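Long-range contact in resiniferatoxin-binding, phosphotriesterase-related protein (Rhodobacter sphaeroides 2.4.1, PDB 3K2G), which binds two zinc ions in a TIM barrel of the phosphotriesterase family and probably hydrolyses phosphoric ester bonds: residues L206-V220 with T234-Y248. Sequence-based numbering, arbitrary orientation.
Sequences LMVHLPGWFRLAHRV and TVLCHMNPSHMDPVY. With ZN (zinc ion), chain J.
His209 and His238, just beyond the C-terminal ends of successive strands of the TIM barrel, grip one zinc ion between them: His209 ND1 binds it at 2.1 Å and His238 through NE2. The two imidazole planes stand 77° apart. Two waters and Glu177, which also binds the second zinc, are further ligands, while Asp262 takes the hydrogen bond of His238 ND1, which would hold the ring's orientation. Strands 206-208 and 234-236 run parallel within a beta-alpha-beta unit, and the histidines lie where this family carries its binuclear metal site. Backbone bonds lace the strands together from Val235 N to Leu206 O, Val208 N to Val235 O and Cys237 N to Val208 O, the second almost straight at 177°. On the face of the sheet that carries Met207 (selenomethionine) and Val235, Met207 CG meets Cys237 SG; on the other face Leu210 CD1 packs 3.7 Å from Leu236 CB, with Ala217 and Val220 of helix 217-226 against the Leu236 methyls.

Pro241 sets its CB-CG edge over one face of the indole of Trp213, its CB 3.6 Å from the centroid of the five-membered ring, a CH-pi contact; Trp213 NE1 bonds to Gln276 O. One water lies among Gly212 O, at 2.7 Å, His238 O and Ser242 OG, three acceptors competing for its two protons, and ties the loops where Gly212 passes close to His238. Arg215 bends at chi2 (-78°), which lays CD over the centre of the Tyr248 ring, 3.5 Å from its centroid. Its guanidinium then has Ser242 CB over one face, while NH1 turns back to Phe214 O. At its edge, Arg215 NE donates 2.9 Å to the anti lone pair of Asp245 OD2, a salt bridge to the residue whose OD1 caps helix 246-255 by accepting from Tyr248 N.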
loop_
_atom_site.group_PDB
_atom_site.type_symbol
_atom_site.label_atom_id
_atom_site.label_comp_id
_atom_site.label_asym_id
_atom_site.label_seq_id
_atom_site.Cartn_x
_atom_site.Cartn_y
_atom_site.Cartn_z
ATOM N N LEU B 206 12.859 32.483 -1.153
ATOM C CA LEU B 206 14.040 31.658 -0.920
ATOM C C LEU B 206 13.824 30.281 -1.545
ATOM O O LEU B 206 12.803 29.634 -1.314
ATOM C CB LEU B 206 14.298 31.518 0.582
ATOM C CG LEU B 206 15.427 30.579 1.021
ATOM C CD1 LEU B 206 16.770 31.120 0.533
ATOM C CD2 LEU B 206 15.423 30.451 2.541
HETATM N N MSE B 207 14.790 29.840 -2.340
HETATM C CA MSE B 207 14.706 28.553 -3.016
HETATM C C MSE B 207 15.885 27.694 -2.593
HETATM O O MSE B 207 17.041 28.116 -2.685
HETATM C CB MSE B 207 14.713 28.760 -4.530
HETATM C CG MSE B 207 14.574 27.474 -5.352
HETATM SE SE MSE B 207 14.496 27.840 -7.216
HETATM C CE MSE B 207 12.668 28.481 -7.315
ATOM N N VAL B 208 15.588 26.487 -2.129
ATOM C CA VAL B 208 16.625 25.585 -1.659
ATOM C C VAL B 208 16.714 24.260 -2.408
ATOM O O VAL B 208 15.728 23.531 -2.546
ATOM C CB VAL B 208 16.434 25.278 -0.152
ATOM C CG1 VAL B 208 17.575 24.416 0.360
ATOM C CG2 VAL B 208 16.369 26.577 0.642
ATOM N N HIS B 209 17.920 23.955 -2.876
ATOM C CA HIS B 209 18.195 22.712 -3.578
ATOM C C HIS B 209 18.259 21.592 -2.542
ATOM O O HIS B 209 18.979 21.680 -1.550
ATOM C CB HIS B 209 19.536 22.791 -4.308
ATOM C CG HIS B 209 20.113 21.453 -4.663
ATOM N ND1 HIS B 209 20.127 20.969 -5.952
ATOM C CD2 HIS B 209 20.672 20.488 -3.893
ATOM C CE1 HIS B 209 20.666 19.763 -5.964
ATOM N NE2 HIS B 209 21.005 19.445 -4.726
ATOM N N LEU B 210 17.505 20.527 -2.786
ATOM C CA LEU B 210 17.493 19.370 -1.893
ATOM C C LEU B 210 18.086 18.182 -2.608
ATOM O O LEU B 210 18.050 18.100 -3.841
ATOM C CB LEU B 210 16.078 19.025 -1.464
ATOM C CG LEU B 210 15.301 19.975 -0.551
ATOM C CD1 LEU B 210 13.874 19.461 -0.304
ATOM C CD2 LEU B 210 16.045 20.094 0.756
ATOM N N PRO B 211 18.759 17.448 -1.881
ATOM C CA PRO B 211 19.093 16.104 -2.352
ATOM C C PRO B 211 17.882 15.160 -2.347
ATOM O O PRO B 211 17.569 14.649 -1.280
ATOM C CB PRO B 211 20.063 15.579 -1.289
ATOM C CG PRO B 211 19.649 16.256 -0.042
ATOM C CD PRO B 211 19.069 17.577 -0.463
ATOM N N GLY B 212 17.145 15.354 -3.409
ATOM C CA GLY B 212 15.856 14.666 -3.557
ATOM C C GLY B 212 15.648 13.223 -3.092
ATOM O O GLY B 212 14.619 12.888 -2.469
ATOM N N TRP B 213 16.776 12.455 -3.272
ATOM C CA TRP B 213 16.633 11.026 -2.960
ATOM C C TRP B 213 16.897 10.824 -1.482
ATOM O O TRP B 213 16.985 9.701 -1.037
ATOM C CB TRP B 213 17.587 10.173 -3.819
ATOM C CG TRP B 213 17.120 10.007 -5.215
ATOM C CD1 TRP B 213 16.349 8.995 -5.706
ATOM C CD2 TRP B 213 17.376 10.888 -6.306
ATOM N NE1 TRP B 213 16.108 9.189 -7.044
ATOM C CE2 TRP B 213 16.727 10.348 -7.440
ATOM C CE3 TRP B 213 18.092 12.088 -6.439
ATOM C CZ2 TRP B 213 16.773 10.966 -8.692
ATOM C CZ3 TRP B 213 18.139 12.705 -7.683
ATOM C CH2 TRP B 213 17.481 12.142 -8.795
ATOM N N PHE B 214 17.033 11.910 -0.724
ATOM C CA PHE B 214 17.219 11.787 0.723
ATOM C C PHE B 214 16.019 12.474 1.376
ATOM O O PHE B 214 15.089 12.856 0.667
ATOM C CB PHE B 214 18.541 12.421 1.178
ATOM C CG PHE B 214 19.754 11.606 0.823
ATOM C CD1 PHE B 214 20.304 10.707 1.738
ATOM C CD2 PHE B 214 20.317 11.697 -0.447
ATOM C CE1 PHE B 214 21.396 9.909 1.389
ATOM C CE2 PHE B 214 21.411 10.901 -0.809
ATOM C CZ PHE B 214 21.950 10.006 0.112
ATOM N N ARG B 215 16.020 12.628 2.701
ATOM C CA ARG B 215 14.897 13.268 3.395
ATOM C C ARG B 215 15.374 14.334 4.384
ATOM O O ARG B 215 15.089 14.246 5.578
ATOM C CB ARG B 215 14.085 12.210 4.146
ATOM C CG ARG B 215 13.600 11.048 3.278
ATOM C CD ARG B 215 12.385 11.420 2.441
ATOM N NE ARG B 215 11.919 10.295 1.635
ATOM C CZ ARG B 215 12.379 9.996 0.425
ATOM N NH1 ARG B 215 13.317 10.742 -0.138
ATOM N NH2 ARG B 215 11.907 8.938 -0.216
ATOM N N LEU B 216 16.085 15.341 3.885
ATOM C CA LEU B 216 16.620 16.410 4.732
ATOM C C LEU B 216 15.769 17.683 4.761
ATOM O O LEU B 216 16.137 18.664 5.411
ATOM C CB LEU B 216 18.038 16.779 4.269
ATOM C CG LEU B 216 19.126 15.700 4.331
ATOM C CD1 LEU B 216 20.420 16.230 3.720
ATOM C CD2 LEU B 216 19.354 15.288 5.774
ATOM N N ALA B 217 14.638 17.668 4.064
ATOM C CA ALA B 217 13.764 18.839 3.982
ATOM C C ALA B 217 13.316 19.446 5.314
ATOM O O ALA B 217 13.332 20.669 5.472
ATOM C CB ALA B 217 12.546 18.517 3.124
ATOM N N HIS B 218 12.908 18.613 6.269
ATOM C CA HIS B 218 12.468 19.149 7.552
ATOM C C HIS B 218 13.623 19.810 8.304
ATOM O O HIS B 218 13.424 20.807 8.995
ATOM C CB HIS B 218 11.810 18.058 8.403
ATOM C CG HIS B 218 10.366 17.823 8.069
ATOM N ND1 HIS B 218 9.384 18.760 8.311
ATOM C CD2 HIS B 218 9.743 16.772 7.486
ATOM C CE1 HIS B 218 8.221 18.297 7.890
ATOM N NE2 HIS B 218 8.412 17.091 7.384
ATOM N N ARG B 219 14.830 19.268 8.169
ATOM C CA ARG B 219 15.986 19.866 8.833
ATOM C C ARG B 219 16.284 21.211 8.164
ATOM O O ARG B 219 16.698 22.171 8.823
ATOM C CB ARG B 219 17.214 18.953 8.728
ATOM C CG ARG B 219 18.480 19.588 9.296
ATOM C CD ARG B 219 19.711 18.699 9.161
ATOM N NE ARG B 219 20.916 19.386 9.628
ATOM C CZ ARG B 219 22.150 18.900 9.525
ATOM N NH1 ARG B 219 22.355 17.714 8.966
ATOM N NH2 ARG B 219 23.182 19.604 9.976
ATOM N N VAL B 220 16.076 21.267 6.850
ATOM C CA VAL B 220 16.298 22.492 6.083
ATOM C C VAL B 220 15.326 23.562 6.554
ATOM O O VAL B 220 15.729 24.691 6.822
ATOM C CB VAL B 220 16.088 22.277 4.549
ATOM C CG1 VAL B 220 15.832 23.614 3.853
ATOM C CG2 VAL B 220 17.319 21.621 3.936
ATOM N N THR B 234 9.354 29.973 0.903
ATOM C CA THR B 234 10.535 29.126 0.784
ATOM C C THR B 234 10.134 27.984 -0.151
ATOM O O THR B 234 9.103 27.351 0.053
ATOM C CB THR B 234 10.953 28.528 2.144
ATOM O OG1 THR B 234 11.379 29.581 3.016
ATOM C CG2 THR B 234 12.094 27.527 1.962
ATOM N N VAL B 235 10.949 27.734 -1.167
ATOM C CA VAL B 235 10.679 26.689 -2.146
ATOM C C VAL B 235 11.669 25.541 -1.985
ATOM O O VAL B 235 12.882 25.756 -2.026
ATOM C CB VAL B 235 10.810 27.230 -3.591
ATOM C CG1 VAL B 235 10.579 26.102 -4.589
ATOM C CG2 VAL B 235 9.803 28.363 -3.825
ATOM N N LEU B 236 11.148 24.332 -1.791
ATOM C CA LEU B 236 11.988 23.149 -1.650
ATOM C C LEU B 236 12.081 22.479 -3.015
ATOM O O LEU B 236 11.081 21.965 -3.523
ATOM C CB LEU B 236 11.373 22.172 -0.645
ATOM C CG LEU B 236 11.231 22.676 0.792
ATOM C CD1 LEU B 236 10.433 21.670 1.604
ATOM C CD2 LEU B 236 12.605 22.887 1.406
ATOM N N CYS B 237 13.279 22.487 -3.598
ATOM C CA CYS B 237 13.511 21.906 -4.925
ATOM C C CYS B 237 13.677 20.397 -4.967
ATOM O O CYS B 237 14.008 19.758 -3.970
ATOM C CB CYS B 237 14.766 22.510 -5.560
ATOM S SG CYS B 237 14.743 24.305 -5.793
ATOM N N HIS B 238 13.448 19.844 -6.154
ATOM C CA HIS B 238 13.631 18.416 -6.401
ATOM C C HIS B 238 12.811 17.478 -5.527
ATOM O O HIS B 238 13.337 16.544 -4.920
ATOM C CB HIS B 238 15.121 18.096 -6.281
ATOM C CG HIS B 238 15.996 19.108 -6.954
ATOM N ND1 HIS B 238 15.686 19.652 -8.183
ATOM C CD2 HIS B 238 17.161 19.684 -6.569
ATOM C CE1 HIS B 238 16.622 20.521 -8.526
ATOM N NE2 HIS B 238 17.528 20.559 -7.564
HETATM N N MSE B 239 11.510 17.713 -5.487
HETATM C CA MSE B 239 10.630 16.870 -4.690
HETATM C C MSE B 239 10.272 15.561 -5.389
HETATM O O MSE B 239 9.901 14.591 -4.736
HETATM C CB MSE B 239 9.358 17.636 -4.351
HETATM C CG MSE B 239 9.614 18.830 -3.430
HETATM SE SE MSE B 239 10.552 18.344 -1.801
HETATM C CE MSE B 239 9.210 17.148 -1.078
ATOM N N ASN B 240 10.402 15.537 -6.716
ATOM C CA ASN B 240 10.065 14.360 -7.519
ATOM C C ASN B 240 10.466 12.997 -6.951
ATOM O O ASN B 240 9.639 12.095 -6.878
ATOM C CB ASN B 240 10.649 14.488 -8.931
ATOM C CG ASN B 240 10.113 15.691 -9.680
ATOM O OD1 ASN B 240 9.432 15.555 -10.701
ATOM N ND2 ASN B 240 10.421 16.877 -9.180
ATOM N N PRO B 241 11.737 12.826 -6.550
ATOM C CA PRO B 241 12.206 11.547 -6.004
ATOM C C PRO B 241 11.539 11.041 -4.728
ATOM O O PRO B 241 11.637 9.856 -4.417
ATOM C CB PRO B 241 13.705 11.781 -5.803
ATOM C CG PRO B 241 14.035 12.824 -6.841
ATOM C CD PRO B 241 12.865 13.764 -6.706
ATOM N N SER B 242 10.882 11.924 -3.981
ATOM C CA SER B 242 10.228 11.505 -2.746
ATOM C C SER B 242 8.721 11.345 -2.916
ATOM O O SER B 242 7.966 11.371 -1.943
ATOM C CB SER B 242 10.541 12.491 -1.606
ATOM O OG SER B 242 10.154 13.819 -1.919
ATOM N N HIS B 243 8.295 11.156 -4.163
ATOM C CA HIS B 243 6.885 10.977 -4.495
ATOM C C HIS B 243 6.231 9.820 -3.740
ATOM O O HIS B 243 5.022 9.825 -3.523
ATOM C CB HIS B 243 6.732 10.715 -5.992
ATOM C CG HIS B 243 7.248 9.376 -6.423
ATOM N ND1 HIS B 243 6.484 8.229 -6.364
ATOM C CD2 HIS B 243 8.460 8.998 -6.898
ATOM C CE1 HIS B 243 7.202 7.203 -6.787
ATOM N NE2 HIS B 243 8.405 7.643 -7.117
HETATM N N MSE B 244 7.032 8.829 -3.359
HETATM C CA MSE B 244 6.528 7.650 -2.650
HETATM C C MSE B 244 6.499 7.806 -1.137
HETATM O O MSE B 244 6.291 6.834 -0.410
HETATM C CB MSE B 244 7.358 6.403 -3.002
HETATM C CG MSE B 244 8.648 6.653 -3.774
HETATM SE SE MSE B 244 10.024 7.697 -2.841
HETATM C CE MSE B 244 10.912 6.244 -1.832
ATOM N N ASP B 245 6.704 9.029 -0.667
ATOM C CA ASP B 245 6.704 9.311 0.759
ATOM C C ASP B 245 5.701 10.450 0.992
ATOM O O ASP B 245 6.089 11.571 1.310
ATOM C CB ASP B 245 8.117 9.735 1.193
ATOM C CG ASP B 245 8.310 9.690 2.696
ATOM O OD1 ASP B 245 7.296 9.706 3.425
ATOM O OD2 ASP B 245 9.476 9.653 3.149
ATOM N N PRO B 246 4.393 10.170 0.835
ATOM C CA PRO B 246 3.347 11.184 1.023
ATOM C C PRO B 246 3.320 11.901 2.375
ATOM O O PRO B 246 2.973 13.083 2.448
ATOM C CB PRO B 246 2.057 10.414 0.733
ATOM C CG PRO B 246 2.408 9.004 1.102
ATOM C CD PRO B 246 3.797 8.858 0.531
ATOM N N VAL B 247 3.669 11.193 3.444
ATOM C CA VAL B 247 3.684 11.817 4.761
ATOM C C VAL B 247 4.753 12.912 4.767
ATOM O O VAL B 247 4.503 14.047 5.166
ATOM C CB VAL B 247 3.971 10.774 5.868
ATOM C CG1 VAL B 247 4.221 11.471 7.207
ATOM C CG2 VAL B 247 2.788 9.817 5.982
ATOM N N TYR B 248 5.948 12.556 4.310
ATOM C CA TYR B 248 7.062 13.492 4.230
ATOM C C TYR B 248 6.658 14.722 3.419
ATOM O O TYR B 248 6.751 15.848 3.899
ATOM C CB TYR B 248 8.251 12.794 3.565
ATOM C CG TYR B 248 9.447 13.668 3.247
ATOM C CD1 TYR B 248 10.270 14.165 4.259
ATOM C CD2 TYR B 248 9.813 13.914 1.921
ATOM C CE1 TYR B 248 11.433 14.873 3.960
ATOM C CE2 TYR B 248 10.976 14.624 1.610
ATOM C CZ TYR B 248 11.782 15.096 2.635
ATOM O OH TYR B 248 12.946 15.768 2.333
HETATM ZN ZN ZN J . 19.511 21.681 -7.864
HETATM O O HOH W 1 12.722 14.784 -2.749
HETATM O O HOH W 2 14.056 15.263 -0.183
HETATM O O HOH W 3 13.592 9.090 -2.680
HETATM O O HOH W 4 19.265 21.850 -9.970
HETATM O O HOH W 5 20.318 19.705 -8.979
#